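Local atomic coordinates of T-box transcription factor TBX21 (Mus musculus, PDB entry 5T1J), a protein that binds specific DNA sites through its T-box domain and drives Th1 development by activating Th1 genes and repressing the opposing Th2 and Th17 programs. Residues L54-Y60 and N104-M110; D70-W74 and K86-P92; N94-V98 and Q133-L137. The contacts are given in a common frame with arbitrary orientation. Residue numbers count along the deposited sequence, not the author numbering.

Interaction 1: residues L54-Y60 and N104-M110; sequences LEPTSHY and NTGAHWM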
ATOM      1  N   LEU A  54      14.680   0.603  16.726  1.00133.70           N
ATOM      2  CA  LEU A  54      15.130   0.976  15.397  1.00180.29           C
ATOM      3  C   LEU A  54      16.355   1.930  15.490  1.00181.76           C
ATOM      4  O   LEU A  54      16.623   2.498  16.559  1.00154.80           O
ATOM      5  CB  LEU A  54      13.923   1.547  14.628  1.00139.29           C
ATOM      6  CG  LEU A  54      13.196   2.784  15.161  1.00116.94           C
ATOM      7  CD1 LEU A  54      14.089   3.980  14.843  1.00117.68           C
ATOM      8  CD2 LEU A  54      11.778   2.972  14.605  1.00114.84           C
ATOM      9  N   GLU A  55      17.088   2.105  14.384  1.00132.07           N
ATOM     10  CA  GLU A  55      18.230   3.046  14.321  1.00132.04           C
ATOM     11  C   GLU A  55      17.895   4.372  13.612  1.00150.25           C
ATOM     12  O   GLU A  55      17.196   4.383  12.603  1.00152.90           O
ATOM     13  CB  GLU A  55      19.454   2.372  13.675  1.00155.06           C
ATOM     14  CG  GLU A  55      19.162   1.092  12.905  1.00144.00           C
ATOM     15  CD  GLU A  55      20.386   0.197  12.800  1.00153.60           C
ATOM     16  OE1 GLU A  55      21.447   0.551  13.368  1.00193.80           O
ATOM     17  OE2 GLU A  55      20.281  -0.873  12.164  1.00164.72           O
ATOM     18  N   PRO A  56      18.432   5.493  14.138  1.00136.73           N
ATOM     19  CA  PRO A  56      17.996   6.862  13.826  1.00144.83           C
ATOM     20  C   PRO A  56      18.159   7.284  12.379  1.00150.74           C
ATOM     21  O   PRO A  56      17.237   7.864  11.811  1.00139.56           O
ATOM     22  CB  PRO A  56      18.905   7.735  14.703  1.00150.56           C
ATOM     23  CG  PRO A  56      19.503   6.824  15.706  1.00152.31           C
ATOM     24  CD  PRO A  56      19.599   5.495  15.039  1.00128.21           C
ATOM     25  N   THR A  57      19.319   6.995  11.797  1.00137.79           N
ATOM     26  CA  THR A  57      19.639   7.458  10.453  1.00136.78           C
ATOM     27  C   THR A  57      19.451   6.353   9.413  1.00176.78           C
ATOM     28  O   THR A  57      19.769   6.532   8.237  1.00152.43           O
ATOM     29  CB  THR A  57      21.071   7.985  10.410  1.00166.43           C
ATOM     30  OG1 THR A  57      21.979   6.931  10.748  1.00156.22           O
ATOM     31  CG2 THR A  57      21.229   9.174  11.347  1.00180.93           C
ATOM     32  N   SER A  58      18.948   5.208   9.868  1.00158.15           N
ATOM     33  CA  SER A  58      18.255   4.254   9.009  1.00149.47           C
ATOM     34  C   SER A  58      16.834   4.784   8.788  1.00138.26           C
ATOM     35  O   SER A  58      16.411   5.699   9.486  1.00140.36           O
ATOM     36  CB  SER A  58      18.239   2.861   9.645  1.00122.15           C
ATOM     37  OG  SER A  58      19.519   2.532  10.161  1.00111.94           O
ATOM     38  N   HIS A  59      16.092   4.240   7.830  1.00137.12           N
ATOM     39  CA  HIS A  59      14.673   4.585   7.746  1.00132.51           C
ATOM     40  C   HIS A  59      13.802   3.430   7.245  1.00131.87           C
ATOM     41  O   HIS A  59      14.306   2.465   6.663  1.00113.61           O
ATOM     42  CB  HIS A  59      14.453   5.827   6.871  1.00146.01           C
ATOM     43  CG  HIS A  59      15.200   5.816   5.569  1.00129.03           C
ATOM     44  ND1 HIS A  59      16.175   6.742   5.272  1.00109.38           N
ATOM     45  CD2 HIS A  59      15.106   5.005   4.488  1.00133.84           C
ATOM     46  CE1 HIS A  59      16.655   6.500   4.065  1.00150.65           C
ATOM     47  NE2 HIS A  59      16.024   5.454   3.567  1.00157.05           N
ATOM     48  N   TYR A  60      12.489   3.534   7.484  1.00104.18           N
ATOM     49  CA  TYR A  60      11.621   2.346   7.461  1.00102.20           C
ATOM     50  C   TYR A  60      10.188   2.584   6.918  1.00100.60           C
ATOM     51  O   TYR A  60       9.684   3.711   6.947  1.00 99.92           O
ATOM     52  CB  TYR A  60      11.520   1.785   8.875  1.00102.29           C
ATOM     53  CG  TYR A  60      12.788   1.791   9.735  1.00103.87           C
ATOM     54  CD1 TYR A  60      13.537   0.641   9.913  1.00105.11           C
ATOM     55  CD2 TYR A  60      13.179   2.926  10.435  1.00112.10           C
ATOM     56  CE1 TYR A  60      14.652   0.622  10.722  1.00106.67           C
ATOM     57  CE2 TYR A  60      14.305   2.917  11.241  1.00108.02           C
ATOM     58  CZ  TYR A  60      15.035   1.761  11.382  1.00107.02           C
ATOM     59  OH  TYR A  60      16.152   1.754  12.187  1.00121.00           O
ATOM     60  N   ASN A 104       9.980   7.432   6.345  1.00106.60           N
ATOM     61  CA  ASN A 104      10.589   8.538   7.062  1.00107.35           C
ATOM     62  C   ASN A 104      11.608   7.990   8.072  1.00108.40           C
ATOM     63  O   ASN A 104      11.544   6.814   8.441  1.00118.99           O
ATOM     64  CB  ASN A 104       9.479   9.340   7.764  1.00106.43           C
ATOM     65  CG  ASN A 104       9.950  10.657   8.272  1.00107.27           C
ATOM     66  OD1 ASN A 104      11.066  10.773   8.762  1.00108.49           O
ATOM     67  ND2 ASN A 104       9.086  11.672   8.190  1.00106.77           N
ATOM     68  N   THR A 105      12.519   8.845   8.536  1.00112.88           N
ATOM     69  CA  THR A 105      13.670   8.403   9.338  1.00135.47           C
ATOM     70  C   THR A 105      13.249   7.638  10.588  1.00132.16           C
ATOM     71  O   THR A 105      12.159   7.850  11.121  1.00162.42           O
ATOM     72  CB  THR A 105      14.592   9.576   9.748  1.00133.39           C
ATOM     73  OG1 THR A 105      15.794   9.048  10.319  1.00115.63           O
ATOM     74  CG2 THR A 105      13.935  10.475  10.767  1.00109.86           C
ATOM     75  N   GLY A 106      14.103   6.722  11.027  1.00132.15           N
ATOM     76  CA  GLY A 106      13.849   5.983  12.242  1.00126.34           C
ATOM     77  C   GLY A 106      13.536   6.895  13.400  1.00134.80           C
ATOM     78  O   GLY A 106      12.580   6.664  14.139  1.00130.06           O
ATOM     79  N   ALA A 107      14.315   7.961  13.537  1.00141.29           N
ATOM     80  CA  ALA A 107      14.072   8.911  14.606  1.00117.47           C
ATOM     81  C   ALA A 107      12.671   9.502  14.477  1.00120.00           C
ATOM     82  O   ALA A 107      11.983   9.691  15.486  1.00155.61           O
ATOM     83  CB  ALA A 107      15.110  10.006  14.589  1.00152.25           C
ATOM     84  N   HIS A 108      12.230   9.757  13.245  1.00127.20           N
ATOM     85  CA  HIS A 108      10.878  10.271  13.031  1.00158.44           C
ATOM     86  C   HIS A 108       9.800   9.289  13.455  1.00124.27           C
ATOM     87  O   HIS A 108       8.705   9.687  13.859  1.00121.88           O
ATOM     88  CB  HIS A 108      10.664  10.663  11.581  1.00126.74           C
ATOM     89  CG  HIS A 108       9.316  11.245  11.291  1.00131.36           C
ATOM     90  ND1 HIS A 108       9.094  12.603  11.227  1.00129.41           N
ATOM     91  CD2 HIS A 108       8.136  10.657  10.979  1.00152.70           C
ATOM     92  CE1 HIS A 108       7.827  12.827  10.927  1.00130.95           C
ATOM     93  NE2 HIS A 108       7.225  11.663  10.767  1.00143.10           N
ATOM     94  N   TRP A 109      10.082   8.002  13.389  1.00126.76           N
ATOM     95  CA  TRP A 109       9.113   7.103  13.965  1.00117.82           C
ATOM     96  C   TRP A 109       9.161   7.257  15.476  1.00122.43           C
ATOM     97  O   TRP A 109       8.154   7.603  16.084  1.00120.28           O
ATOM     98  CB  TRP A 109       9.337   5.672  13.505  1.00128.27           C
ATOM     99  CG  TRP A 109       8.976   5.481  12.056  1.00119.83           C
ATOM    100  CD1 TRP A 109       9.645   4.724  11.148  1.00150.94           C
ATOM    101  CD2 TRP A 109       7.877   6.085  11.338  1.00125.84           C
ATOM    102  NE1 TRP A 109       9.024   4.790   9.922  1.00137.63           N
ATOM    103  CE2 TRP A 109       7.939   5.622  10.014  1.00128.24           C
ATOM    104  CE3 TRP A 109       6.842   6.959  11.693  1.00111.51           C
ATOM    105  CZ2 TRP A 109       7.015   6.006   9.044  1.00131.65           C
ATOM    106  CZ3 TRP A 109       5.927   7.336  10.735  1.00110.55           C
ATOM    107  CH2 TRP A 109       6.017   6.862   9.427  1.00119.51           C
ATOM    108  N   MET A 110      10.324   7.028  16.075  1.00119.17           N
ATOM    109  CA  MET A 110      10.461   7.142  17.519  1.00122.66           C
ATOM    110  C   MET A 110      10.103   8.524  18.103  1.00130.58           C
ATOM    111  O   MET A 110       9.718   8.595  19.289  1.00116.85           O
ATOM    112  CB  MET A 110      11.877   6.752  17.896  1.00130.45           C
ATOM    113  CG  MET A 110      12.219   5.392  17.377  1.00154.78           C
ATOM    114  SD  MET A 110      13.776   4.820  18.025  1.00138.24           S
ATOM    115  CE  MET A 110      14.849   6.208  17.634  1.00146.26           C
TER
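Residues 54-60 run through a turn into the start of strand 59-70. Residues 104-110 run from the end of strand 96-105 straight into helix 106-111. The two strand ends pair antiparallel. H59 is paired with T105 (non-hydrogen-bonded, CA atoms 4.3 Å apart), and their side chains diverge. Y60 is paired with N104 (hydrogen-bonded), with both side chains on the same face of the sheet. Before the strand, E55 to S58 form a type I beta turn, which brings backbone carbonyls over the first turn of the helix. T105 is the N-cap residue. G106 N donates to S58 O at 3.0 Å, so the turn supplies an acceptor to an amide at the helix start. A weak, less certain bond from A107 N to P56 O, at 3.4 Å, adds to it. This is one end of the strand pair 59-70/96-105 in the main sheet of the T-box, a p53-like fold, where a strand gives way to a short helix. The lack of a side chain at G106 matters, since a CB would clash with E55 O, Y60 CE2 and L54 CD1. G106 CA instead lies 3.3 Å from Y60 CE2, at the edge of the tyrosine ring. W109 reaches back from the helix, and its NE1 donates to Y60 O at 3.2 Å. The two aromatic side chains also touch, Y60 CD2 to W109 CD1 at 4.0 Å. L54 CD2 lies 3.8 Å from W109 CB, and L54 CD1 lies 3.3 Å from M110 SD. Beyond the two segments, the W109 ring meets that of H99, and H59 packs on S90 of the second subunit.

Interaction 2: residues D70-W74 and K86-P92; sequences DQHHW and KAEGSMP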
ATOM      1  N   ASP A  70     -11.616 -14.838  10.404  1.00101.37           N
ATOM      2  CA  ASP A  70     -12.052 -16.070   9.744  1.00102.45           C
ATOM      3  C   ASP A  70     -13.237 -15.935   8.787  1.00102.13           C
ATOM      4  O   ASP A  70     -14.046 -14.997   8.857  1.00103.92           O
ATOM      5  CB  ASP A  70     -12.355 -17.164  10.770  1.00168.15           C
ATOM      6  CG  ASP A  70     -11.692 -18.486  10.402  1.00157.99           C
ATOM      7  OD1 ASP A  70     -11.810 -18.910   9.235  1.00154.57           O
ATOM      8  OD2 ASP A  70     -11.004 -19.073  11.261  1.00172.48           O
ATOM      9  N   GLN A  71     -13.263 -16.899   7.868  1.00 98.26           N
ATOM     10  CA  GLN A  71     -14.172 -16.993   6.727  1.00 98.48           C
ATOM     11  C   GLN A  71     -15.631 -16.643   6.977  1.00119.65           C
ATOM     12  O   GLN A  71     -16.343 -16.235   6.047  1.00 97.56           O
ATOM     13  CB  GLN A  71     -14.096 -18.403   6.133  1.00129.44           C
ATOM     14  CG  GLN A  71     -12.755 -19.152   6.330  1.00143.88           C
ATOM     15  CD  GLN A  71     -11.502 -18.373   5.891  1.00178.88           C
ATOM     16  OE1 GLN A  71     -11.560 -17.495   5.026  1.00185.74           O
ATOM     17  NE2 GLN A  71     -10.360 -18.725   6.474  1.00163.15           N
ATOM     18  N   HIS A  72     -16.098 -16.906   8.198  1.00125.73           N
ATOM     19  CA  HIS A  72     -17.533 -17.046   8.438  1.00116.13           C
ATOM     20  C   HIS A  72     -18.263 -15.709   8.547  1.00 99.66           C
ATOM     21  O   HIS A  72     -17.708 -14.708   8.991  1.00126.11           O
ATOM     22  CB  HIS A  72     -17.785 -17.878   9.704  1.00148.98           C
ATOM     23  CG  HIS A  72     -17.673 -19.355   9.482  1.00132.63           C
ATOM     24  ND1 HIS A  72     -17.099 -20.209  10.402  1.00159.40           N
ATOM     25  CD2 HIS A  72     -18.055 -20.128   8.439  1.00121.69           C
ATOM     26  CE1 HIS A  72     -17.138 -21.444   9.935  1.00137.38           C
ATOM     27  NE2 HIS A  72     -17.711 -21.423   8.745  1.00156.34           N
ATOM     28  N   HIS A  73     -19.516 -15.733   8.110  1.00111.07           N
ATOM     29  CA  HIS A  73     -20.468 -14.634   8.215  1.00112.36           C
ATOM     30  C   HIS A  73     -20.884 -14.469   9.697  1.00124.73           C
ATOM     31  O   HIS A  73     -20.683 -15.394  10.484  1.00123.21           O
ATOM     32  CB  HIS A  73     -21.634 -14.972   7.279  1.00113.30           C
ATOM     33  CG  HIS A  73     -22.543 -13.833   6.947  1.00102.94           C
ATOM     34  ND1 HIS A  73     -22.936 -12.890   7.873  1.00120.94           N
ATOM     35  CD2 HIS A  73     -23.164 -13.506   5.789  1.00108.30           C
ATOM     36  CE1 HIS A  73     -23.757 -12.028   7.297  1.00 97.94           C
ATOM     37  NE2 HIS A  73     -23.908 -12.377   6.032  1.00101.56           N
ATOM     38  N   TRP A  74     -21.427 -13.321  10.108  1.00102.36           N
ATOM     39  CA  TRP A  74     -21.768 -13.140  11.528  1.00117.43           C
ATOM     40  C   TRP A  74     -23.088 -12.397  11.767  1.00119.37           C
ATOM     41  O   TRP A  74     -23.519 -11.614  10.924  1.00113.06           O
ATOM     42  CB  TRP A  74     -20.643 -12.404  12.245  1.00112.36           C
ATOM     43  CG  TRP A  74     -19.432 -13.240  12.432  1.00129.75           C
ATOM     44  CD1 TRP A  74     -18.489 -13.533  11.498  1.00118.79           C
ATOM     45  CD2 TRP A  74     -19.032 -13.908  13.630  1.00110.59           C
ATOM     46  NE1 TRP A  74     -17.516 -14.340  12.040  1.00123.24           N
ATOM     47  CE2 TRP A  74     -17.828 -14.583  13.354  1.00120.16           C
ATOM     48  CE3 TRP A  74     -19.573 -13.995  14.912  1.00117.77           C
ATOM     49  CZ2 TRP A  74     -17.156 -15.340  14.313  1.00128.63           C
ATOM     50  CZ3 TRP A  74     -18.906 -14.742  15.862  1.00143.90           C
ATOM     51  CH2 TRP A  74     -17.710 -15.404  15.557  1.00163.72           C
ATOM     52  N   LYS A  86     -21.933 -20.421   6.026  1.00157.57           N
ATOM     53  CA  LYS A  86     -20.679 -21.178   6.058  1.00146.23           C
ATOM     54  C   LYS A  86     -19.711 -20.420   5.177  1.00139.41           C
ATOM     55  O   LYS A  86     -20.111 -19.475   4.508  1.00156.52           O
ATOM     56  CB  LYS A  86     -20.815 -22.632   5.588  1.00179.00           C
ATOM     57  CG  LYS A  86     -20.999 -23.638   6.710  1.00195.69           C
ATOM     58  CD  LYS A  86     -21.177 -25.044   6.178  1.00192.78           C
ATOM     59  CE  LYS A  86     -20.728 -26.056   7.213  1.00242.52           C
ATOM     60  NZ  LYS A  86     -21.407 -27.364   7.036  1.00195.86           N
ATOM     61  N   ALA A  87     -18.448 -20.832   5.187  1.00157.10           N
ATOM     62  CA  ALA A  87     -17.351 -20.081   4.571  1.00149.99           C
ATOM     63  C   ALA A  87     -17.632 -19.587   3.140  1.00156.77           C
ATOM     64  O   ALA A  87     -18.257 -20.296   2.349  1.00151.33           O
ATOM     65  CB  ALA A  87     -16.097 -20.936   4.585  1.00117.82           C
ATOM     66  N   GLU A  88     -17.160 -18.375   2.823  1.00157.64           N
ATOM     67  CA  GLU A  88     -17.357 -17.756   1.508  1.00144.52           C
ATOM     68  C   GLU A  88     -16.113 -16.952   1.134  1.00129.98           C
ATOM     69  O   GLU A  88     -15.434 -17.265   0.156  1.00167.01           O
ATOM     70  CB  GLU A  88     -18.555 -16.793   1.475  1.00165.39           C
ATOM     71  CG  GLU A  88     -19.858 -17.243   2.114  1.00163.47           C
ATOM     72  CD  GLU A  88     -20.021 -16.696   3.531  1.00150.96           C
ATOM     73  OE1 GLU A  88     -19.086 -16.007   4.012  1.00143.55           O
ATOM     74  OE2 GLU A  88     -21.084 -16.935   4.161  1.00153.53           O
ATOM     75  N   GLY A  89     -15.861 -15.894   1.905  1.00153.42           N
ATOM     76  CA  GLY A  89     -14.698 -15.033   1.768  1.00143.64           C
ATOM     77  C   GLY A  89     -14.261 -14.529   0.395  1.00145.45           C
ATOM     78  O   GLY A  89     -13.632 -15.270  -0.369  1.00151.74           O
ATOM     79  N   SER A  90     -14.573 -13.267   0.072  1.00155.30           N
ATOM     80  CA  SER A  90     -13.958 -12.599  -1.093  1.00168.25           C
ATOM     81  C   SER A  90     -12.434 -12.556  -0.893  1.00172.49           C
ATOM     82  O   SER A  90     -11.694 -12.091  -1.765  1.00166.84           O
ATOM     83  CB  SER A  90     -14.540 -11.197  -1.368  1.00110.40           C
ATOM     84  OG  SER A  90     -14.240 -10.247  -0.373  1.00115.16           O
ATOM     85  N   MET A  91     -11.992 -12.987   0.290  1.00183.33           N
ATOM     86  CA  MET A  91     -10.583 -13.226   0.602  1.00177.09           C
ATOM     87  C   MET A  91     -10.508 -14.183   1.841  1.00152.62           C
ATOM     88  O   MET A  91     -11.325 -15.105   1.880  1.00118.74           O
ATOM     89  CB  MET A  91      -9.861 -11.906   0.760  1.00192.81           C
ATOM     90  CG  MET A  91      -8.430 -11.978   0.319  1.00185.23           C
ATOM     91  SD  MET A  91      -8.288 -12.742  -1.291  1.00291.44           S
ATOM     92  CE  MET A  91      -6.509 -12.737  -1.444  1.00120.61           C
ATOM     93  N   PRO A  92      -9.617 -14.004   2.871  1.00216.57           N
ATOM     94  CA  PRO A  92      -8.694 -13.226   3.753  1.00219.93           C
ATOM     95  C   PRO A  92      -8.553 -11.712   3.543  1.00218.15           C
ATOM     96  O   PRO A  92      -7.440 -11.221   3.307  1.00227.07           O
ATOM     97  CB  PRO A  92      -7.331 -13.888   3.512  1.00112.63           C
ATOM     98  CG  PRO A  92      -7.624 -15.252   3.045  1.00108.72           C
ATOM     99  CD  PRO A  92      -9.076 -15.361   2.653  1.00120.69           C
TER
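Van der Waals packing does most of the work here. Q71 points at the loop 86-92, and its CB meets A87 CB at 3.6 Å. The Q71 side chain then extends along the loop, so that OE1 stands 4.0 Å from P92 CD. H72 presents a ring edge to the backbone of the other segment. Its CD2 is 3.4 Å from A87 N and 3.7 Å from K86 C. H73 CB approaches E88 OE2 at 3.7 Å. Residues 70-74 run into the first strand of the small antiparallel hairpin 73-77/80-84 in the T-box domain, and 86-92 follow its second. The contact thus lies at the open end of the hairpin, where H73 is still hydrogen-bonded through its backbone to C84. Polar contacts between the segments are sparse. Q71 O and E88 OE1 are 3.4 Å apart, but both are acceptors. Within 70-74, D70 OD1 accepts from Q71 N at 2.8 Å, a local bond just before the hairpin. The loop itself has an unusual backbone. G89 has positive phi, and a CB there would clash with M91 O. A cis peptide bond precedes P92. The nearest atom of the contact is about 4 Å from the bound DNA, and Q71 and P92 both pack on D154 of the second subunit.

Interaction 3: residues N94-V98 and Q133-L137; sequences NRLYV and QMIVL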
ATOM      1  N   ASN A  94      -8.489  -7.590   2.954  1.00 84.99           N
ATOM      2  CA  ASN A  94      -7.598  -6.500   3.356  1.00100.55           C
ATOM      3  C   ASN A  94      -7.501  -5.390   2.300  1.00125.62           C
ATOM      4  O   ASN A  94      -7.935  -5.569   1.167  1.00156.46           O
ATOM      5  CB  ASN A  94      -6.193  -7.057   3.618  1.00160.55           C
ATOM      6  CG  ASN A  94      -5.319  -6.111   4.399  1.00206.84           C
ATOM      7  OD1 ASN A  94      -5.002  -5.017   3.948  1.00186.71           O
ATOM      8  ND2 ASN A  94      -4.842  -6.577   5.538  1.00175.22           N
ATOM      9  N   ARG A  95      -6.889  -4.274   2.682  1.00211.84           N
ATOM     10  CA  ARG A  95      -6.415  -3.218   1.775  1.00185.24           C
ATOM     11  C   ARG A  95      -5.435  -2.442   2.586  1.00144.29           C
ATOM     12  O   ARG A  95      -5.693  -2.170   3.789  1.00108.16           O
ATOM     13  CB  ARG A  95      -7.471  -2.246   1.230  1.00108.86           C
ATOM     14  CG  ARG A  95      -8.433  -2.831   0.278  1.00 92.75           C
ATOM     15  CD  ARG A  95      -8.573  -2.088  -1.033  1.00123.44           C
ATOM     16  NE  ARG A  95      -9.656  -2.694  -1.806  1.00112.00           N
ATOM     17  CZ  ARG A  95      -9.908  -4.006  -1.948  1.00 96.04           C
ATOM     18  NH1 ARG A  95      -9.095  -4.936  -1.463  1.00 90.21           N
ATOM     19  NH2 ARG A  95     -10.978  -4.406  -2.641  1.00 84.27           N
ATOM     20  N   LEU A  96      -4.248  -2.264   2.008  1.00 92.03           N
ATOM     21  CA  LEU A  96      -3.192  -1.644   2.767  1.00 86.22           C
ATOM     22  C   LEU A  96      -3.520  -0.179   3.079  1.00 85.54           C
ATOM     23  O   LEU A  96      -4.273   0.473   2.344  1.00 85.35           O
ATOM     24  CB  LEU A  96      -1.861  -1.801   2.049  1.00 87.28           C
ATOM     25  CG  LEU A  96      -1.162  -3.140   2.316  1.00 88.07           C
ATOM     26  CD1 LEU A  96      -2.029  -4.349   2.092  1.00106.98           C
ATOM     27  CD2 LEU A  96       0.064  -3.254   1.459  1.00 89.26           C
ATOM     28  N   TYR A  97      -2.955   0.311   4.183  1.00 79.25           N
ATOM     29  CA  TYR A  97      -2.942   1.726   4.511  1.00 78.93           C
ATOM     30  C   TYR A  97      -1.595   2.145   5.069  1.00 79.46           C
ATOM     31  O   TYR A  97      -1.347   1.936   6.294  1.00 79.37           O
ATOM     32  CB  TYR A  97      -4.021   2.074   5.529  1.00 78.10           C
ATOM     33  CG  TYR A  97      -4.230   3.563   5.721  1.00 77.89           C
ATOM     34  CD1 TYR A  97      -5.215   4.242   5.013  1.00 77.67           C
ATOM     35  CD2 TYR A  97      -3.440   4.291   6.618  1.00 78.10           C
ATOM     36  CE1 TYR A  97      -5.416   5.594   5.198  1.00 77.65           C
ATOM     37  CE2 TYR A  97      -3.629   5.643   6.804  1.00 78.09           C
ATOM     38  CZ  TYR A  97      -4.618   6.293   6.091  1.00 77.87           C
ATOM     39  OH  TYR A  97      -4.827   7.639   6.261  1.00 78.02           O
ATOM     40  N   VAL A  98      -0.795   2.777   4.193  1.00 81.27           N
ATOM     41  CA  VAL A  98       0.488   3.396   4.504  1.00 81.93           C
ATOM     42  C   VAL A  98       0.322   4.764   5.164  1.00 81.65           C
ATOM     43  O   VAL A  98      -0.437   5.608   4.669  1.00 81.35           O
ATOM     44  CB  VAL A  98       1.385   3.555   3.162  1.00 82.86           C
ATOM     45  CG1 VAL A  98       0.561   4.047   1.992  1.00 82.72           C
ATOM     46  CG2 VAL A  98       2.611   4.485   3.335  1.00 83.59           C
ATOM     47  N   GLN A 133      -7.420   5.357  -1.030  1.00113.47           N
ATOM     48  CA  GLN A 133      -6.521   4.779  -0.022  1.00 97.04           C
ATOM     49  C   GLN A 133      -7.280   4.570   1.293  1.00 96.13           C
ATOM     50  O   GLN A 133      -6.878   5.025   2.384  1.00117.87           O
ATOM     51  CB  GLN A 133      -5.252   5.630   0.185  1.00104.63           C
ATOM     52  CG  GLN A 133      -4.172   5.005   1.134  1.00118.85           C
ATOM     53  CD  GLN A 133      -2.909   5.871   1.319  1.00125.97           C
ATOM     54  OE1 GLN A 133      -2.526   6.629   0.420  1.00131.49           O
ATOM     55  NE2 GLN A 133      -2.296   5.796   2.513  1.00111.58           N
ATOM     56  N   MET A 134      -8.359   3.803   1.201  1.00 85.76           N
ATOM     57  CA  MET A 134      -9.130   3.519   2.395  1.00 84.99           C
ATOM     58  C   MET A 134      -9.554   2.073   2.310  1.00 84.95           C
ATOM     59  O   MET A 134      -9.847   1.561   1.230  1.00 89.30           O
ATOM     60  CB  MET A 134     -10.307   4.509   2.536  1.00 84.76           C
ATOM     61  CG  MET A 134     -11.344   4.516   1.427  1.00 85.15           C
ATOM     62  SD  MET A 134     -12.401   5.984   1.596  1.00 85.19           S
ATOM     63  CE  MET A 134     -13.558   5.778   0.241  1.00 85.87           C
ATOM     64  N   ILE A 135      -9.535   1.397   3.453  1.00 86.19           N
ATOM     65  CA  ILE A 135      -9.797  -0.027   3.467  1.00 86.28           C
ATOM     66  C   ILE A 135     -11.246  -0.273   3.177  1.00 86.14           C
ATOM     67  O   ILE A 135     -12.132   0.378   3.726  1.00 85.66           O
ATOM     68  CB  ILE A 135      -9.425  -0.649   4.791  1.00 85.97           C
ATOM     69  CG1 ILE A 135      -8.110  -0.046   5.255  1.00 86.12           C
ATOM     70  CG2 ILE A 135      -9.280  -2.114   4.604  1.00 86.41           C
ATOM     71  CD1 ILE A 135      -7.372  -0.874   6.222  1.00 86.26           C
ATOM     72  N   VAL A 136     -11.485  -1.233   2.308  1.00 89.99           N
ATOM     73  CA  VAL A 136     -12.839  -1.524   1.932  1.00 90.04           C
ATOM     74  C   VAL A 136     -13.102  -2.910   2.530  1.00 90.03           C
ATOM     75  O   VAL A 136     -12.389  -3.888   2.272  1.00 90.58           O
ATOM     76  CB  VAL A 136     -13.033  -1.439   0.400  1.00 90.90           C
ATOM     77  CG1 VAL A 136     -12.168  -2.419  -0.267  1.00 91.67           C
ATOM     78  CG2 VAL A 136     -14.461  -1.694   0.020  1.00 91.10           C
ATOM     79  N   LEU A 137     -14.086  -2.949   3.420  1.00 97.11           N
ATOM     80  CA  LEU A 137     -14.368  -4.144   4.197  1.00 97.07           C
ATOM     81  C   LEU A 137     -15.746  -4.706   3.973  1.00 97.25           C
ATOM     82  O   LEU A 137     -16.627  -4.028   3.495  1.00106.90           O
ATOM     83  CB  LEU A 137     -14.155  -3.865   5.685  1.00 96.40           C
ATOM     84  CG  LEU A 137     -12.698  -3.579   6.062  1.00 96.41           C
ATOM     85  CD1 LEU A 137     -12.508  -3.161   7.475  1.00 95.92           C
ATOM     86  CD2 LEU A 137     -11.924  -4.862   5.823  1.00 97.09           C
TER
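This is a side-chain packing contact between residues 94-98, leading into strand 96-105 of the main sheet, and the short strand 135-136 in a separate three-stranded sheet. The segments run nearly antiparallel, with end-to-end directions 162° apart. They do not form a beta pair. R95 and I135 come closest, with CA atoms 4.9 Å apart, while Y97 and Q133 are 6.5 Å apart. The I135 side chain packs alongside R95. Its CG2 lies 3.8 Å from R95 CB, and its CD1 is 3.2 Å from R95 O. The arginine extends along the other segment, and V136 CG1 sits over one face of its guanidinium, 3.0 Å from R95 NE. In the p53-like fold of the T-box this contact joins the main sheet to the smaller one, consistent with the packed beta layers of that fold. Here I135 also touches V66 of strand 59-70, and Y97 reaches F116 and L119. At the other end, Q133 lies against the tyrosine. Q133 NE2 is over one face of the Y97 ring, and Y97 CD1 is 3.2 Å from Q133 O. The same NE2 is 2.9 Å from V98 O. Q133 has a positive phi of 60° as its chain turns toward strand 135-136. The second subunit lies alongside: its R61 packs on N94 and L96, its P103 on R95, and its R95 on V98.

Interactions 1 and 3 both use strand 96-105, at its two ends, with centres 24 Å apart. Interaction 3 is nearer the middle of the chain, at 9 Å from its centre, and has no exposed residue among those that touch. Interactions 1 and 2 are more peripheral and lie on opposite sides of that centre. Only interaction 1 has clear hydrogen bonds between its segments, as suits a strand pair that runs into a helix. Interactions 2 and 3 are made mainly by packing, across a hairpin base and between sheets respectively. Their segments adjoin in sequence, P92 being followed shortly by N94. All three touch the second subunit, and interaction 2 comes nearest the DNA.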